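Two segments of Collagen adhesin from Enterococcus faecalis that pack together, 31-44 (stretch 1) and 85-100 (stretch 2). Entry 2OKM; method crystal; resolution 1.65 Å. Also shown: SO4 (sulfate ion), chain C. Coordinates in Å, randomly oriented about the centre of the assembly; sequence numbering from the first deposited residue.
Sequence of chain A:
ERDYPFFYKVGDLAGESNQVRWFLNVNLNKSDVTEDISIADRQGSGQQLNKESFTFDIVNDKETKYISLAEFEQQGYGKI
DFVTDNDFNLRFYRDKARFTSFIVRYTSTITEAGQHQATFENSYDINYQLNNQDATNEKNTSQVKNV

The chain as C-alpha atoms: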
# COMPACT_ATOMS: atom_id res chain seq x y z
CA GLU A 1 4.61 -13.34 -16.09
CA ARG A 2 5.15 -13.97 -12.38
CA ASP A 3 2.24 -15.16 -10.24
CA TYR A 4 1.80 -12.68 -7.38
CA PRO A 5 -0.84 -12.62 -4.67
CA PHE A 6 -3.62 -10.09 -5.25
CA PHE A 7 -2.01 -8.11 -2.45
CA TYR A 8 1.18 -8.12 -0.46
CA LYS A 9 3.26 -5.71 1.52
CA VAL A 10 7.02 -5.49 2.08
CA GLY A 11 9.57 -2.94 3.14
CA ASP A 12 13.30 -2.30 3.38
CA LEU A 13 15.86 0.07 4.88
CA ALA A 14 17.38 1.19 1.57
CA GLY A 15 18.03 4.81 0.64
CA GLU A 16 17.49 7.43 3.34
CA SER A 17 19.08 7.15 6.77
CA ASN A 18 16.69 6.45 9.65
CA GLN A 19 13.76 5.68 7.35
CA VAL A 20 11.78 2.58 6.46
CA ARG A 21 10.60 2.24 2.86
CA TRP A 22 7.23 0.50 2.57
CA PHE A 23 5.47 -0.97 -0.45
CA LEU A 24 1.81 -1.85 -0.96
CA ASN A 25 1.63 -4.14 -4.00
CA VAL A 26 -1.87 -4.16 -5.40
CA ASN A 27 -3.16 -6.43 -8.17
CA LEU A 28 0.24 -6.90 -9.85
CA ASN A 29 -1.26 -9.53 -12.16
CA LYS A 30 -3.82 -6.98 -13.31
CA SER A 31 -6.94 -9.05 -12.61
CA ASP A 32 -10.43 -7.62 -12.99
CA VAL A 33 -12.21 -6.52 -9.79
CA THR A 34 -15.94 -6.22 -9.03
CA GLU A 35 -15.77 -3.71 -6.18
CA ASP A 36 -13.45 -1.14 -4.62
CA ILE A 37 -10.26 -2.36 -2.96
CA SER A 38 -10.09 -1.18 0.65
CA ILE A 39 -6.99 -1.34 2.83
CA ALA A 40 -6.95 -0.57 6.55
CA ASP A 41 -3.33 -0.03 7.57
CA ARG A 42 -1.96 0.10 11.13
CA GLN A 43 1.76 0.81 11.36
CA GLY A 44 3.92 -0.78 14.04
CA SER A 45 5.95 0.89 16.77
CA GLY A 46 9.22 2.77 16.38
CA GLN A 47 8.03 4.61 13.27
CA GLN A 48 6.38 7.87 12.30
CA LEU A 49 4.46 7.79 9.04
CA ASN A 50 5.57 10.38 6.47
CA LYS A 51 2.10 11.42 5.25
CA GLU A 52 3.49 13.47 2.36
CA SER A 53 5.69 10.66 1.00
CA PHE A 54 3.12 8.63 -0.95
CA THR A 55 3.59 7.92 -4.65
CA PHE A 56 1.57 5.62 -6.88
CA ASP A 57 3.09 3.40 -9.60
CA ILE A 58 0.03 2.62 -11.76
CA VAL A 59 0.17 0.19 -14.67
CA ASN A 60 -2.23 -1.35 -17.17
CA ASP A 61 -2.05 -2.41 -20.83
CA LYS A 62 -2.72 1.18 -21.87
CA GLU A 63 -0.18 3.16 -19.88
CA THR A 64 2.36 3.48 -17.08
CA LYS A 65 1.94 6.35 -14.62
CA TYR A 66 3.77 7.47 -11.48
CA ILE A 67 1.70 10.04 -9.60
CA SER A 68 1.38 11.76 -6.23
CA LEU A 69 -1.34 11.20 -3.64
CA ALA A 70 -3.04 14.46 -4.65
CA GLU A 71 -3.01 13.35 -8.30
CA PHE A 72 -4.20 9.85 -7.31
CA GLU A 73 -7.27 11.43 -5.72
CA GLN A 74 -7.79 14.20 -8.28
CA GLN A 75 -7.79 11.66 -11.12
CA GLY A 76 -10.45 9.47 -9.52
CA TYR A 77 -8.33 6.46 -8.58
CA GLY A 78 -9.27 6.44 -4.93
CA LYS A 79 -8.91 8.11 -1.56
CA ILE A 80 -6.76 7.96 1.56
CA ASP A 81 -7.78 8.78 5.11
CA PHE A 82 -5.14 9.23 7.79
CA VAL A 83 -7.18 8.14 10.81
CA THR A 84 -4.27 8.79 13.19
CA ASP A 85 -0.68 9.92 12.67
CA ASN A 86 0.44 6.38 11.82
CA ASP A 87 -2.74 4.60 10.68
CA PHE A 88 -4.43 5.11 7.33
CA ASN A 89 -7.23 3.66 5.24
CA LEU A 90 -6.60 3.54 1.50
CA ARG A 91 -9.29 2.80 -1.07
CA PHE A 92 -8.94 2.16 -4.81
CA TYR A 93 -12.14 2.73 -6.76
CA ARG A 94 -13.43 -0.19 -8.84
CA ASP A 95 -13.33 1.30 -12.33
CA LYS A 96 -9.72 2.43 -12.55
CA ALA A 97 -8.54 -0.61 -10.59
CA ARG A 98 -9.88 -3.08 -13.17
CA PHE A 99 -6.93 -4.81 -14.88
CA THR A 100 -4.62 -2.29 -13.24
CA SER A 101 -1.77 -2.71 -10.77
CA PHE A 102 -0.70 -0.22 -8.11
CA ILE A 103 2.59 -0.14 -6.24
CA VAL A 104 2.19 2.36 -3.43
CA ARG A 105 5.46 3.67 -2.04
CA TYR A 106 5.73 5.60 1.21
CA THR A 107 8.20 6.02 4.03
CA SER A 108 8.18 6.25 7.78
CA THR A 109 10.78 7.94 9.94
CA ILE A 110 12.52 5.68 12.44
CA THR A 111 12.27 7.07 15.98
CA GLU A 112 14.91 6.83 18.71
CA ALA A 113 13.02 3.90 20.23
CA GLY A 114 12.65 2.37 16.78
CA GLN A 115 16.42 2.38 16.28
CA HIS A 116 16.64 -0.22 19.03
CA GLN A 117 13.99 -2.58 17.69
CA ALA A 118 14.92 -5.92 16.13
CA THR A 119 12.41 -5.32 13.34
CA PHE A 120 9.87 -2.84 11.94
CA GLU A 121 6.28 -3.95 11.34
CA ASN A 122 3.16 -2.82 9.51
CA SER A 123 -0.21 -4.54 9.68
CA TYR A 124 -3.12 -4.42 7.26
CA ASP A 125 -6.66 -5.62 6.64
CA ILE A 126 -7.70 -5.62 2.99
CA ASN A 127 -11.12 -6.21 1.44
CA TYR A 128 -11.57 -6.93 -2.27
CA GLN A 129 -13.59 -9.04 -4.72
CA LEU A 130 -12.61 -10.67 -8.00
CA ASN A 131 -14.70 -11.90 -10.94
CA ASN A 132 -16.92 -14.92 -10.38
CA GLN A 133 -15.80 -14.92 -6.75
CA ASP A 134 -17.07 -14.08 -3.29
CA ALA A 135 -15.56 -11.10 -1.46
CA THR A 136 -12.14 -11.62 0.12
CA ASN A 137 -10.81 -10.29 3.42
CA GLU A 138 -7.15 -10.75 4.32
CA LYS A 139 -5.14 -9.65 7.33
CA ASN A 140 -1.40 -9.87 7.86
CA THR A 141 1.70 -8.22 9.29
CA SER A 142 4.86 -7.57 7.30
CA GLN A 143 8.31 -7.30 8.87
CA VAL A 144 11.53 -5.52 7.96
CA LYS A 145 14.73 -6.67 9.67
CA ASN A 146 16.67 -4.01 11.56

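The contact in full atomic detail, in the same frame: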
# COMPACT_ATOMS: atom_id res chain seq x y z
N SER A 31 -5.69 -8.30 -12.51
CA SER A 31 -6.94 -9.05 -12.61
C SER A 31 -8.08 -8.04 -12.62
O SER A 31 -7.89 -6.86 -12.31
CB SER A 31 -7.12 -9.96 -11.40
OG SER A 31 -6.03 -10.86 -11.26
N ASP A 32 -9.27 -8.49 -13.00
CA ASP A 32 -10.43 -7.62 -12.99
C ASP A 32 -10.90 -7.61 -11.54
O ASP A 32 -10.54 -8.51 -10.77
CB ASP A 32 -11.53 -8.20 -13.89
CG ASP A 32 -12.64 -7.20 -14.19
OD1 ASP A 32 -13.60 -7.58 -14.89
OD2 ASP A 32 -12.55 -6.04 -13.73
N VAL A 33 -11.67 -6.60 -11.15
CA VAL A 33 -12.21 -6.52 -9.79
C VAL A 33 -13.68 -6.11 -9.93
O VAL A 33 -14.04 -5.41 -10.88
CB VAL A 33 -11.47 -5.48 -8.92
CG1 VAL A 33 -10.04 -5.94 -8.66
CG2 VAL A 33 -11.47 -4.12 -9.59
N THR A 34 -14.52 -6.54 -8.99
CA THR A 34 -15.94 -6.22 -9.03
C THR A 34 -16.39 -5.16 -8.03
O THR A 34 -17.55 -4.75 -8.02
CB THR A 34 -16.80 -7.48 -8.81
OG1 THR A 34 -16.48 -8.06 -7.54
CG2 THR A 34 -16.54 -8.50 -9.91
N GLU A 35 -15.47 -4.73 -7.17
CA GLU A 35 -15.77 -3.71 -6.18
C GLU A 35 -14.49 -2.95 -5.85
O GLU A 35 -13.42 -3.29 -6.35
CB GLU A 35 -16.33 -4.34 -4.90
CG GLU A 35 -15.42 -5.39 -4.28
CD GLU A 35 -15.91 -5.84 -2.91
OE1 GLU A 35 -17.14 -5.96 -2.72
OE2 GLU A 35 -15.06 -6.10 -2.03
N ASP A 36 -14.62 -1.93 -5.02
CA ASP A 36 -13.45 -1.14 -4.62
C ASP A 36 -12.51 -2.06 -3.85
O ASP A 36 -12.91 -3.13 -3.39
CB ASP A 36 -13.84 0.00 -3.67
CG ASP A 36 -14.75 1.03 -4.30
OD1 ASP A 36 -14.87 1.08 -5.54
OD2 ASP A 36 -15.35 1.81 -3.53
N ILE A 37 -11.26 -1.63 -3.73
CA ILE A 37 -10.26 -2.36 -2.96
C ILE A 37 -10.05 -1.46 -1.76
O ILE A 37 -9.72 -0.29 -1.92
CB ILE A 37 -8.93 -2.48 -3.72
CG1 ILE A 37 -9.14 -3.21 -5.05
CG2 ILE A 37 -7.91 -3.22 -2.86
CD1 ILE A 37 -7.95 -3.12 -5.98
N SER A 38 -10.24 -1.99 -0.56
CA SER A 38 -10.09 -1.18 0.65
C SER A 38 -9.05 -1.75 1.60
O SER A 38 -9.17 -2.89 2.04
CB SER A 38 -11.44 -1.07 1.37
OG SER A 38 -12.42 -0.51 0.52
N ILE A 39 -8.05 -0.93 1.92
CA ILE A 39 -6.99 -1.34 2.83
C ILE A 39 -7.03 -0.53 4.12
O ILE A 39 -7.10 0.70 4.08
CB ILE A 39 -5.60 -1.12 2.19
CG1 ILE A 39 -5.48 -1.92 0.89
CG2 ILE A 39 -4.50 -1.51 3.18
CD1 ILE A 39 -4.19 -1.66 0.13
N ALA A 40 -6.99 -1.22 5.25
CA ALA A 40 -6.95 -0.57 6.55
C ALA A 40 -5.54 -0.88 7.04
O ALA A 40 -5.21 -2.04 7.29
CB ALA A 40 -7.99 -1.17 7.50
N ASP A 41 -4.72 0.15 7.16
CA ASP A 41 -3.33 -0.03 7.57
C ASP A 41 -3.00 0.53 8.95
O ASP A 41 -3.30 1.69 9.25
CB ASP A 41 -2.42 0.61 6.52
CG ASP A 41 -0.98 0.18 6.66
OD1 ASP A 41 -0.36 0.50 7.70
OD2 ASP A 41 -0.46 -0.47 5.73
N ARG A 42 -2.37 -0.29 9.78
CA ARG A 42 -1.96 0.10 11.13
C ARG A 42 -0.47 -0.15 11.27
O ARG A 42 -0.03 -1.29 11.38
CB ARG A 42 -2.74 -0.70 12.18
N GLN A 43 0.31 0.93 11.26
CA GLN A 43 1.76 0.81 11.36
C GLN A 43 2.24 0.42 12.75
O GLN A 43 1.64 0.78 13.75
CB GLN A 43 2.40 2.13 10.93
CG GLN A 43 3.90 2.04 10.74
CD GLN A 43 4.45 3.30 10.11
OE1 GLN A 43 4.50 4.36 10.74
NE2 GLN A 43 4.87 3.18 8.86
N GLY A 44 3.34 -0.33 12.78
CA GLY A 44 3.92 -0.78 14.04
C GLY A 44 4.71 0.28 14.76
O GLY A 44 4.91 1.38 14.24
N ASP A 85 -1.93 9.46 13.28
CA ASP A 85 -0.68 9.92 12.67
C ASP A 85 0.03 8.78 11.96
O ASP A 85 0.78 9.01 11.01
CB ASP A 85 0.26 10.49 13.74
CG ASP A 85 -0.01 11.95 14.05
OD1 ASP A 85 0.64 12.49 14.97
OD2 ASP A 85 -0.86 12.56 13.37
N ASN A 86 -0.22 7.55 12.40
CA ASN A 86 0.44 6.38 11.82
C ASN A 86 -0.47 5.31 11.22
O ASN A 86 0.00 4.27 10.76
CB ASN A 86 1.34 5.75 12.89
CG ASN A 86 2.42 6.71 13.37
OD1 ASN A 86 2.50 7.04 14.56
ND2 ASN A 86 3.25 7.17 12.45
N ASP A 87 -1.78 5.55 11.24
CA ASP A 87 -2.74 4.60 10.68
C ASP A 87 -3.47 5.28 9.53
O ASP A 87 -3.80 6.46 9.61
CB ASP A 87 -3.77 4.18 11.74
CG ASP A 87 -3.16 3.38 12.88
OD1 ASP A 87 -3.88 3.15 13.87
OD2 ASP A 87 -1.98 2.99 12.78
N PHE A 88 -3.73 4.53 8.46
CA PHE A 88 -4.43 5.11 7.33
C PHE A 88 -5.29 4.08 6.63
O PHE A 88 -5.01 2.88 6.69
CB PHE A 88 -3.44 5.73 6.33
CG PHE A 88 -2.52 4.73 5.67
CD1 PHE A 88 -2.90 4.07 4.50
CD2 PHE A 88 -1.26 4.46 6.21
CE1 PHE A 88 -2.04 3.16 3.88
CE2 PHE A 88 -0.40 3.55 5.60
CZ PHE A 88 -0.79 2.90 4.43
N ASN A 89 -6.36 4.54 6.00
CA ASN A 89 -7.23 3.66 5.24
C ASN A 89 -7.07 4.13 3.80
O ASN A 89 -7.19 5.32 3.52
CB ASN A 89 -8.69 3.79 5.68
CG ASN A 89 -8.91 3.32 7.10
OD1 ASN A 89 -8.25 2.39 7.57
ND2 ASN A 89 -9.86 3.95 7.79
N LEU A 90 -6.78 3.20 2.91
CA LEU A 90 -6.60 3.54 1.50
C LEU A 90 -7.56 2.74 0.64
O LEU A 90 -7.60 1.51 0.71
CB LEU A 90 -5.15 3.27 1.09
CG LEU A 90 -4.75 3.51 -0.37
CD1 LEU A 90 -5.03 4.95 -0.76
CD2 LEU A 90 -3.27 3.19 -0.54
N ARG A 91 -8.33 3.44 -0.19
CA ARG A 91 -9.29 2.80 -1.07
C ARG A 91 -8.99 3.08 -2.54
O ARG A 91 -8.61 4.19 -2.90
CB ARG A 91 -10.69 3.30 -0.74
CG ARG A 91 -11.76 2.85 -1.71
CD ARG A 91 -13.12 3.35 -1.26
NE ARG A 91 -13.48 2.92 0.10
CZ ARG A 91 -14.34 1.95 0.38
NH1 ARG A 91 -14.93 1.31 -0.61
NH2 ARG A 91 -14.65 1.65 1.64
N PHE A 92 -9.14 2.05 -3.37
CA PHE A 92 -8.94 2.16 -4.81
C PHE A 92 -10.31 1.91 -5.41
O PHE A 92 -10.92 0.86 -5.17
CB PHE A 92 -7.98 1.07 -5.32
CG PHE A 92 -6.61 1.13 -4.72
CD1 PHE A 92 -5.58 1.78 -5.39
CD2 PHE A 92 -6.35 0.55 -3.49
CE1 PHE A 92 -4.30 1.85 -4.84
CE2 PHE A 92 -5.08 0.61 -2.92
CZ PHE A 92 -4.05 1.26 -3.60
N TYR A 93 -10.82 2.88 -6.16
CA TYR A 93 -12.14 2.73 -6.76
C TYR A 93 -12.15 1.65 -7.85
O TYR A 93 -11.19 1.51 -8.61
CB TYR A 93 -12.64 4.06 -7.33
CG TYR A 93 -12.72 5.18 -6.30
CD1 TYR A 93 -13.17 4.93 -5.01
CD2 TYR A 93 -12.37 6.48 -6.64
CE1 TYR A 93 -13.27 5.96 -4.07
CE2 TYR A 93 -12.47 7.52 -5.70
CZ TYR A 93 -12.92 7.25 -4.43
OH TYR A 93 -13.01 8.26 -3.50
N ARG A 94 -13.24 0.91 -7.90
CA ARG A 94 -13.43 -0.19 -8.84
C ARG A 94 -13.00 0.06 -10.28
O ARG A 94 -12.13 -0.63 -10.81
CB ARG A 94 -14.90 -0.62 -8.81
CG ARG A 94 -15.21 -1.98 -9.43
CD ARG A 94 -15.15 -1.97 -10.95
NE ARG A 94 -15.66 -3.22 -11.52
CZ ARG A 94 -16.93 -3.44 -11.85
NH1 ARG A 94 -17.84 -2.49 -11.67
NH2 ARG A 94 -17.29 -4.61 -12.35
N ASP A 95 -13.62 1.04 -10.93
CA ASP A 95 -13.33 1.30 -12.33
C ASP A 95 -11.88 1.40 -12.76
O ASP A 95 -11.46 0.68 -13.67
CB ASP A 95 -14.09 2.54 -12.82
CG ASP A 95 -15.49 2.21 -13.28
OD1 ASP A 95 -16.09 3.04 -14.00
OD2 ASP A 95 -15.99 1.12 -12.93
N LYS A 96 -11.11 2.29 -12.14
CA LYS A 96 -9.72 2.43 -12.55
C LYS A 96 -8.79 1.36 -11.99
O LYS A 96 -7.61 1.31 -12.34
CB LYS A 96 -9.22 3.84 -12.21
CG LYS A 96 -9.87 4.91 -13.10
CD LYS A 96 -9.16 6.26 -13.05
CE LYS A 96 -9.82 7.24 -14.01
NZ LYS A 96 -9.09 8.54 -14.12
N ALA A 97 -9.34 0.48 -11.15
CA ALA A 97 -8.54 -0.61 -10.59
C ALA A 97 -8.67 -1.86 -11.46
O ALA A 97 -7.85 -2.78 -11.36
CB ALA A 97 -8.98 -0.90 -9.16
N ARG A 98 -9.70 -1.91 -12.31
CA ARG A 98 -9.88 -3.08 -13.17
C ARG A 98 -8.67 -3.27 -14.08
O ARG A 98 -8.28 -2.34 -14.79
CB ARG A 98 -11.13 -2.92 -14.04
CG ARG A 98 -12.42 -2.74 -13.27
CD ARG A 98 -13.62 -2.69 -14.22
NE ARG A 98 -13.85 -3.97 -14.87
CZ ARG A 98 -14.75 -4.18 -15.82
NH1 ARG A 98 -15.52 -3.18 -16.24
NH2 ARG A 98 -14.89 -5.38 -16.36
N PHE A 99 -8.09 -4.46 -14.05
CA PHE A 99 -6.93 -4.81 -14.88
C PHE A 99 -5.77 -3.85 -14.70
O PHE A 99 -4.96 -3.65 -15.62
CB PHE A 99 -7.34 -4.84 -16.36
CG PHE A 99 -8.59 -5.64 -16.63
CD1 PHE A 99 -9.79 -5.00 -16.93
CD2 PHE A 99 -8.56 -7.03 -16.56
CE1 PHE A 99 -10.95 -5.74 -17.15
CE2 PHE A 99 -9.72 -7.77 -16.78
CZ PHE A 99 -10.91 -7.13 -17.08
N THR A 100 -5.66 -3.26 -13.52
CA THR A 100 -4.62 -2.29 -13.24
C THR A 100 -3.89 -2.58 -11.94
O THR A 100 -4.51 -2.88 -10.92
CB THR A 100 -5.23 -0.87 -13.20
OG1 THR A 100 -5.89 -0.59 -14.44
CG2 THR A 100 -4.16 0.18 -12.96
S SO4 C . -0.78 6.41 16.30
O1 SO4 C . 0.54 5.76 16.36
O2 SO4 C . -1.79 5.44 15.81
O3 SO4 C . -1.17 6.84 17.66
O4 SO4 C . -0.72 7.58 15.40
O HOH W 1 -15.83 -6.97 -13.07
O HOH W 2 -0.60 1.82 14.71

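Two antiparallel strands, 37-43 and 87-92, form the regular half of this contact; before Ile37 in stretch 1, and after Phe92 in stretch 2, the ladder ends and charged side chains do much of the holding. The three residues that cover the most surface, Arg94, Asp32 and Asp36, all lie in that irregular half.

Asp36 works the junction. Its carboxylate, at chi1 m, is divided between two partners: OD1 accepts from the backbone N of Arg94 at 2.9 Å, while OD2 meets NH1 of Arg91 at 3.0 Å in a salt bridge. A short acid suits this position, because one oxygen can take up a backbone NH just past the strand end while the other reaches back to a strand side chain. Ser38 OG sits over one face of the Arg91 guanidinium, whose side chain stands off the sheet and leans toward stretch 1.

Arg94 covers the most. Its CG lies 3.6 Å from the backbone N of Glu35, its guanidinium has Thr34 CA over one face, and its NE donates to Val33 O at 2.8 Å. A long side chain with a polar end can thus line a loop and still satisfy a carbonyl that has no strand partner here. A water accepts from Arg94 NH2 and donates to Val33 O and Asp32 OD1, tying this group to the next.

Asp32, buried and extended at chi1 t, faces Arg98 in a two-pronged salt bridge: Arg98 NE to Asp32 OD2 is 2.7 Å, and Arg98 NH2 to Asp32 OD1 is 2.9 Å. The Phe99 ring lays one face over Asp32 CA. Phe99 occupies the third position of a type II turn, with positive phi, and its N donates to Ser31 O at 3.0 Å.

Along the strands, Ile37 with Phe92, Ile39 with Leu90 and Asp41 with Phe88 each make a reciprocal pair of backbone hydrogen bonds; Ile39 N to Leu90 O, for example, is 2.8 Å. These six side chains share one face of the sheet and are buried. Ile39 CD1 meets the edge of the Phe92 ring, 3.9 Å from CE2, and Ile37 CD1 reaches Ala97 CB at 4.0 Å, a buried methyl that points toward stretch 1. Asp41 looks out of place among them, but its CB packs over the Phe88 ring, 3.6 Å from the centroid, and its OD1 is hydrogen-bonded elsewhere in the structure. The other face carries Ser38, Ala40, Arg42, Asp87, Asn89 and Arg91, smaller or polar residues suited to its greater exposure.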